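PDB 5L92: cytochrome P450 from Bacillus megaterium, which binds heme and the steroid corticosterone and, as a cytochrome P450, probably acts as a monooxygenase that hydroxylates such substrates. Local coordinates for residues Ala358-Glu361 / Ala362-Met365. Residues are numbered along the deposited sequence; the frame is centred on the assembly and turned at random.
Sequences ARIE and AKIM
Ile-360 holds CG1 opposite its backbone N (chi1 -154°), which sets CG1 beside Ile-364, and a further bend at chi2 puts CD1 against Lys-363. Lys-363 also starts with CG anti to N (chi1 -172°), but its chain bends at chi3, which brings the end of the side chain back over the isoleucine. Its CE lies 3.6 Å from Ile-360 CD1, methylene against methyl, with the two chains passing at a slant. Lys-363 NZ lies against the same methyl and also makes a long, weak ion pair with Glu-112. Ile-364 runs alongside Ile-360 and points the same way; its CD1 comes within 3.9 Å of Ile-360 CG1. The two isoleucines form an apolar strip that packs on Ile-115 of helix 112-125.

Four consecutive i to i+4 backbone bonds tie the turns together. The first, Ala-362 N to Ala-358 O, is 2.9 Å long, and Lys-363 N reaches Arg-359 O at the same 2.9 Å in a nearly straight bond (170° at the hydrogen). Ile-364 N to Ile-360 O and Met-365 N to Glu-361 O are slightly longer, 3.1 Å each. Ile-360 O also lies 3.3 Å from Ile-364 CG1.

Other faces of the helix serve different neighbours. Ala-362 and Met-365 pack on helix 247-260, and Glu-361 OE1 is hydrogen-bonded to Thr-247 OG1 there. Arg-359 forms a salt bridge with Glu-280, while Ala-358 touches the heme. This is regular alpha-helical i, i+3 and i, i+4 packing in helix 355-372, the L helix of the cytochrome P450 fold, which follows the axial heme ligand Cys-352 and leads away from the heme, outward from the middle of the chain.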
ATOM      1  N   ALA A 358       0.718   7.537  -6.326  1.00 27.97           N
ATOM      2  CA  ALA A 358      -0.533   7.116  -5.695  1.00 27.63           C
ATOM      3  C   ALA A 358      -1.512   8.294  -5.576  1.00 27.44           C
ATOM      4  O   ALA A 358      -2.676   8.185  -5.957  1.00 26.22           O
ATOM      5  CB  ALA A 358      -0.242   6.485  -4.317  1.00 26.89           C
ATOM      6  N   ARG A 359      -1.033   9.454  -5.126  1.00 27.09           N
ATOM      7  CA  ARG A 359      -1.926  10.614  -4.981  1.00 27.82           C
ATOM      8  C   ARG A 359      -2.534  11.050  -6.309  1.00 29.20           C
ATOM      9  O   ARG A 359      -3.735  11.370  -6.374  1.00 28.11           O
ATOM     10  CB  ARG A 359      -1.164  11.752  -4.333  1.00 28.77           C
ATOM     11  CG  ARG A 359      -0.912  11.461  -2.878  1.00 28.25           C
ATOM     12  CD  ARG A 359       0.166  12.345  -2.272  1.00 29.52           C
ATOM     13  NE  ARG A 359      -0.020  12.409  -0.819  1.00 29.30           N
ATOM     14  CZ  ARG A 359       0.961  12.448   0.078  1.00 28.90           C
ATOM     15  NH1 ARG A 359       2.224  12.434  -0.321  1.00 30.77           N
ATOM     16  NH2 ARG A 359       0.678  12.497   1.386  1.00 28.63           N
ATOM     17  N   ILE A 360      -1.734  11.070  -7.384  1.00 30.06           N
ATOM     18  CA  ILE A 360      -2.253  11.519  -8.666  1.00 32.38           C
ATOM     19  C   ILE A 360      -3.172  10.471  -9.298  1.00 30.74           C
ATOM     20  O   ILE A 360      -4.217  10.818  -9.868  1.00 30.37           O
ATOM     21  CB  ILE A 360      -1.090  11.928  -9.596  1.00 37.19           C
ATOM     22  CG1 ILE A 360      -1.566  12.949 -10.604  1.00 45.84           C
ATOM     23  CG2 ILE A 360      -0.509  10.757 -10.386  1.00 39.57           C
ATOM     24  CD1 ILE A 360      -1.631  14.347 -10.022  1.00 59.16           C
ATOM     25  N   GLU A 361      -2.818   9.185  -9.226  1.00 29.36           N
ATOM     26  CA  GLU A 361      -3.767   8.150  -9.647  1.00 29.43           C
ATOM     27  C   GLU A 361      -5.100   8.303  -8.912  1.00 29.07           C
ATOM     28  O   GLU A 361      -6.175   8.240  -9.519  1.00 27.91           O
ATOM     29  CB  GLU A 361      -3.200   6.739  -9.388  1.00 29.06           C
ATOM     30  CG  GLU A 361      -2.070   6.259 -10.350  1.00 30.95           C
ATOM     31  CD  GLU A 361      -1.258   5.015  -9.817  1.00 31.77           C
ATOM     32  OE1 GLU A 361      -1.295   4.671  -8.594  1.00 29.93           O
ATOM     33  OE2 GLU A 361      -0.566   4.380 -10.643  1.00 30.84           O
ATOM     34  N   ALA A 362      -5.049   8.460  -7.599  1.00 28.09           N
ATOM     35  CA  ALA A 362      -6.283   8.522  -6.812  1.00 28.64           C
ATOM     36  C   ALA A 362      -7.129   9.746  -7.176  1.00 29.52           C
ATOM     37  O   ALA A 362      -8.327   9.630  -7.455  1.00 29.00           O
ATOM     38  CB  ALA A 362      -5.924   8.534  -5.331  1.00 27.50           C
ATOM     39  N   LYS A 363      -6.519  10.929  -7.155  1.00 29.92           N
ATOM     40  CA  LYS A 363      -7.196  12.175  -7.532  1.00 31.67           C
ATOM     41  C   LYS A 363      -7.901  12.071  -8.884  1.00 31.67           C
ATOM     42  O   LYS A 363      -9.105  12.311  -8.998  1.00 30.72           O
ATOM     43  CB  LYS A 363      -6.178  13.322  -7.561  1.00 35.34           C
ATOM     44  CG  LYS A 363      -6.798  14.704  -7.741  1.00 40.41           C
ATOM     45  CD  LYS A 363      -5.708  15.751  -7.951  1.00 47.54           C
ATOM     46  CE  LYS A 363      -4.955  15.484  -9.226  1.00 51.63           C
ATOM     47  NZ  LYS A 363      -4.498  16.733  -9.900  1.00 70.33           N
ATOM     48  N   ILE A 364      -7.159  11.716  -9.930  1.00 31.10           N
ATOM     49  CA  ILE A 364      -7.726  11.688 -11.269  1.00 30.69           C
ATOM     50  C   ILE A 364      -8.885  10.703 -11.331  1.00 29.83           C
ATOM     51  O   ILE A 364      -9.947  11.003 -11.884  1.00 28.96           O
ATOM     52  CB  ILE A 364      -6.619  11.349 -12.295  1.00 30.84           C
ATOM     53  CG1 ILE A 364      -5.629  12.509 -12.369  1.00 34.15           C
ATOM     54  CG2 ILE A 364      -7.227  10.970 -13.620  1.00 31.16           C
ATOM     55  CD1 ILE A 364      -4.415  12.304 -13.258  1.00 36.94           C
ATOM     56  N   MET A 365      -8.711   9.511 -10.761  1.00 29.13           N
ATOM     57  CA  MET A 365      -9.799   8.538 -10.831  1.00 30.06           C
ATOM     58  C   MET A 365     -10.998   8.996  -9.994  1.00 30.10           C
ATOM     59  O   MET A 365     -12.149   8.865 -10.406  1.00 29.99           O
ATOM     60  CB  MET A 365      -9.299   7.178 -10.378  1.00 30.43           C
ATOM     61  CG  MET A 365     -10.354   6.107 -10.179  1.00 32.35           C
ATOM     62  SD  MET A 365     -11.302   5.676 -11.629  1.00 43.99           S
ATOM     63  CE  MET A 365     -10.228   4.419 -12.355  1.00 37.51           C
TER